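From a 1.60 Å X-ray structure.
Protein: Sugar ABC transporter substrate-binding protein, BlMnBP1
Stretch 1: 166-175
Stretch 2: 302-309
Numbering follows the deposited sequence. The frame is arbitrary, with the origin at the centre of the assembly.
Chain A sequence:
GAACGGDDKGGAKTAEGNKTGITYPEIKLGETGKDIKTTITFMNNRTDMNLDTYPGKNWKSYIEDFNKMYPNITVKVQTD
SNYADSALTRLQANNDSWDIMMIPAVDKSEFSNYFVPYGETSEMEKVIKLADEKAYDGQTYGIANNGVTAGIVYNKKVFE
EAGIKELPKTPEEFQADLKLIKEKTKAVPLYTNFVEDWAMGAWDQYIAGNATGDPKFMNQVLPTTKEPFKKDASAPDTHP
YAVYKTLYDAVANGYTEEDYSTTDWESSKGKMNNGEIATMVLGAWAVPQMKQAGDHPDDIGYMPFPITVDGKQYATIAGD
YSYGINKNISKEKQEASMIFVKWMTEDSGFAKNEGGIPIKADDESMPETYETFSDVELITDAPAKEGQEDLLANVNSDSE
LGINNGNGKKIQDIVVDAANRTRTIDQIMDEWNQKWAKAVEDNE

Stretch 1 166-175: ELPKTPEEFQ
Stretch 2, residues 302-309: YMPFPITV

A loop rich in proline can pack against a helix start with very few hydrogen bonds, as two stretches of this sugar-binding protein illustrate. Residues 166-168 run extended, with phi/psi near -70/142 at Leu167 and Pro168, before Lys169 (-123/-6) and Thr170 (-132/163) turn the chain into a helix beginning at Pro171. The second stretch enters as a strand through Tyr302 and Met303 and continues extended to Phe305; Pro306 (-81/65) bends it, and Ile307 N bonds back to Phe305 O at 2.8 Å. The chains run in the same sense: CA of Leu167 lies 7.5 Å from CA of Met303, narrowing to 4.1 Å between CA of Lys169 and CA of Pro306 and 4.6 Å between CA of Thr170 and CA of Ile307.

The single direct hydrogen bond runs from Thr308 OG1 to Lys169 O, 2.7 Å, with Thr308 in the m rotamer and its CB directed toward the first stretch. A water oxygen lies 2.6 Å from Pro168 O and 2.8 Å from Pro304 O, placed to bridge the two carbonyls.

Of the 465 Å² covered in all, Pro306 contributes the largest share. Its CG sits 3.7 Å from Phe174 CG and 4.2 Å from the ring centroid, an off-centre CH-pi contact; Phe174 is t (chi2 58°), its CB toward the loop. Farther back, Met303 (chi1 p, chi2 t, chi3 -101°) places CE 3.8 Å from Pro168 CG, while its CB meets Leu167 CD1 at 4.0 Å, the leucine being m,t. Pro306, Met303, Pro168 and Phe174 are buried, a setting that suits their apolar side chains. Pro171 CG approaches Ile307 CG1 at 4.3 Å.

The turn is braced locally. Thr170 (p) caps the helix, its OG1 accepting from Glu173 N at 3.1 Å, and Glu173 OE1 in turn accepts from Lys169 N at 3.0 Å. Proline suits the first helical turn, where its nitrogen needs no partner within the helix.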

# COMPACT_ATOMS: atom_id res chain seq x y z
N GLU A 166 -17.40 12.62 -17.41
CA GLU A 166 -17.58 11.91 -16.15
C GLU A 166 -16.40 10.98 -15.95
O GLU A 166 -15.77 10.56 -16.91
CB GLU A 166 -18.87 11.12 -16.17
CG GLU A 166 -20.05 12.02 -16.32
CD GLU A 166 -21.20 11.37 -17.03
OE1 GLU A 166 -21.54 10.19 -16.71
OE2 GLU A 166 -21.76 12.04 -17.92
N LEU A 167 -16.09 10.68 -14.70
CA LEU A 167 -14.98 9.77 -14.43
C LEU A 167 -15.34 8.36 -14.87
O LEU A 167 -16.48 7.92 -14.72
CB LEU A 167 -14.61 9.81 -12.95
CG LEU A 167 -14.11 11.20 -12.53
CD1 LEU A 167 -13.89 11.23 -11.01
CD2 LEU A 167 -12.84 11.62 -13.25
N PRO A 168 -14.38 7.62 -15.44
CA PRO A 168 -14.68 6.26 -15.91
C PRO A 168 -14.94 5.32 -14.75
O PRO A 168 -14.29 5.41 -13.71
CB PRO A 168 -13.41 5.86 -16.68
CG PRO A 168 -12.32 6.74 -16.15
CD PRO A 168 -13.02 8.05 -15.77
N LYS A 169 -15.89 4.41 -14.94
CA LYS A 169 -16.29 3.50 -13.89
C LYS A 169 -16.17 2.04 -14.26
O LYS A 169 -16.42 1.18 -13.40
CB LYS A 169 -17.74 3.80 -13.47
CG LYS A 169 -17.93 5.19 -12.87
CD LYS A 169 -19.41 5.53 -12.65
CE LYS A 169 -20.17 4.52 -11.82
NZ LYS A 169 -21.66 4.63 -12.02
N THR A 170 -15.84 1.72 -15.50
CA THR A 170 -15.63 0.37 -15.98
C THR A 170 -14.33 0.34 -16.75
O THR A 170 -13.80 1.39 -17.14
CB THR A 170 -16.77 -0.05 -16.92
OG1 THR A 170 -16.58 0.63 -18.16
CG2 THR A 170 -18.12 0.32 -16.27
N PRO A 171 -13.77 -0.84 -16.99
CA PRO A 171 -12.54 -0.90 -17.78
C PRO A 171 -12.73 -0.38 -19.19
O PRO A 171 -11.82 0.26 -19.74
CB PRO A 171 -12.18 -2.39 -17.76
CG PRO A 171 -12.70 -2.85 -16.41
CD PRO A 171 -14.04 -2.12 -16.30
N GLU A 172 -13.90 -0.62 -19.79
CA GLU A 172 -14.12 -0.19 -21.16
C GLU A 172 -14.17 1.33 -21.25
O GLU A 172 -13.59 1.93 -22.17
CB GLU A 172 -15.39 -0.83 -21.72
CG GLU A 172 -15.31 -2.36 -21.74
CD GLU A 172 -15.96 -3.08 -20.54
OE1 GLU A 172 -15.85 -2.61 -19.36
OE2 GLU A 172 -16.59 -4.16 -20.81
N GLU A 173 -14.84 1.98 -20.29
CA GLU A 173 -14.84 3.43 -20.21
C GLU A 173 -13.44 3.98 -20.00
O GLU A 173 -13.05 4.98 -20.62
CB GLU A 173 -15.78 3.89 -19.09
CG GLU A 173 -17.27 3.47 -19.27
CD GLU A 173 -18.23 4.12 -18.25
OE1 GLU A 173 -17.76 4.67 -17.22
OE2 GLU A 173 -19.48 4.06 -18.49
N PHE A 174 -12.64 3.34 -19.14
CA PHE A 174 -11.27 3.80 -18.90
C PHE A 174 -10.46 3.79 -20.19
O PHE A 174 -9.79 4.78 -20.51
CB PHE A 174 -10.59 2.93 -17.83
CG PHE A 174 -9.26 3.46 -17.31
CD1 PHE A 174 -9.18 4.72 -16.74
CD2 PHE A 174 -8.12 2.70 -17.39
CE1 PHE A 174 -7.97 5.18 -16.25
CE2 PHE A 174 -6.91 3.18 -16.91
CZ PHE A 174 -6.85 4.40 -16.34
N GLN A 175 -10.46 2.66 -20.91
CA GLN A 175 -9.71 2.58 -22.17
C GLN A 175 -10.22 3.62 -23.18
O GLN A 175 -9.43 4.22 -23.92
CB GLN A 175 -9.82 1.16 -22.75
CG GLN A 175 -9.16 0.01 -21.90
CD GLN A 175 -7.67 0.24 -21.67
OE1 GLN A 175 -6.96 0.76 -22.55
NE2 GLN A 175 -7.17 -0.17 -20.48
N TYR A 302 -8.14 12.50 -7.56
CA TYR A 302 -8.02 11.11 -7.14
C TYR A 302 -9.37 10.45 -7.39
O TYR A 302 -10.40 10.97 -6.96
CB TYR A 302 -7.60 11.02 -5.67
CG TYR A 302 -7.30 9.64 -5.24
CD1 TYR A 302 -6.20 8.94 -5.75
CD2 TYR A 302 -8.07 9.04 -4.29
CE1 TYR A 302 -5.94 7.63 -5.31
CE2 TYR A 302 -7.82 7.76 -3.87
CZ TYR A 302 -6.76 7.08 -4.35
OH TYR A 302 -6.59 5.80 -3.84
N MET A 303 -9.37 9.35 -8.12
CA MET A 303 -10.61 8.69 -8.47
C MET A 303 -10.56 7.23 -8.08
O MET A 303 -9.48 6.64 -7.95
CB MET A 303 -10.89 8.78 -9.97
CG MET A 303 -9.77 8.23 -10.82
SD MET A 303 -10.31 8.26 -12.54
CE MET A 303 -10.74 6.57 -12.71
N PRO A 304 -11.71 6.61 -7.91
CA PRO A 304 -11.74 5.16 -7.71
C PRO A 304 -11.20 4.45 -8.94
O PRO A 304 -11.27 4.96 -10.06
CB PRO A 304 -13.23 4.86 -7.48
CG PRO A 304 -13.85 6.21 -7.14
CD PRO A 304 -13.07 7.20 -7.92
N PHE A 305 -10.64 3.27 -8.71
CA PHE A 305 -10.28 2.41 -9.83
C PHE A 305 -11.54 2.12 -10.64
O PHE A 305 -12.61 1.90 -10.07
CB PHE A 305 -9.65 1.09 -9.35
CG PHE A 305 -8.99 0.28 -10.48
CD1 PHE A 305 -9.72 -0.67 -11.18
CD2 PHE A 305 -7.68 0.51 -10.86
CE1 PHE A 305 -9.16 -1.37 -12.22
CE2 PHE A 305 -7.12 -0.19 -11.91
CZ PHE A 305 -7.86 -1.14 -12.59
N PRO A 306 -11.45 2.08 -11.96
CA PRO A 306 -12.67 1.98 -12.79
C PRO A 306 -13.23 0.56 -12.93
O PRO A 306 -13.25 -0.03 -13.99
CB PRO A 306 -12.19 2.55 -14.13
CG PRO A 306 -10.72 2.22 -14.16
CD PRO A 306 -10.24 2.31 -12.76
N ILE A 307 -13.69 0.03 -11.81
CA ILE A 307 -14.50 -1.18 -11.79
C ILE A 307 -15.76 -0.87 -11.01
O ILE A 307 -15.72 -0.19 -9.98
CB ILE A 307 -13.75 -2.38 -11.17
CG1 ILE A 307 -12.69 -2.90 -12.16
CG2 ILE A 307 -14.69 -3.52 -10.85
CD1 ILE A 307 -11.81 -4.03 -11.65
N THR A 308 -16.89 -1.33 -11.54
CA THR A 308 -18.18 -1.24 -10.88
C THR A 308 -18.69 -2.66 -10.65
O THR A 308 -18.65 -3.50 -11.56
CB THR A 308 -19.17 -0.43 -11.72
OG1 THR A 308 -18.65 0.88 -11.96
CG2 THR A 308 -20.51 -0.32 -11.00
N VAL A 309 -19.12 -2.92 -9.43
CA VAL A 309 -19.62 -4.23 -9.02
C VAL A 309 -21.11 -4.09 -8.74
O VAL A 309 -21.49 -3.45 -7.75
CB VAL A 309 -18.87 -4.76 -7.79
CG1 VAL A 309 -19.45 -6.06 -7.29
CG2 VAL A 309 -17.40 -4.95 -8.14
O HOH W 1 -13.78 5.40 -11.14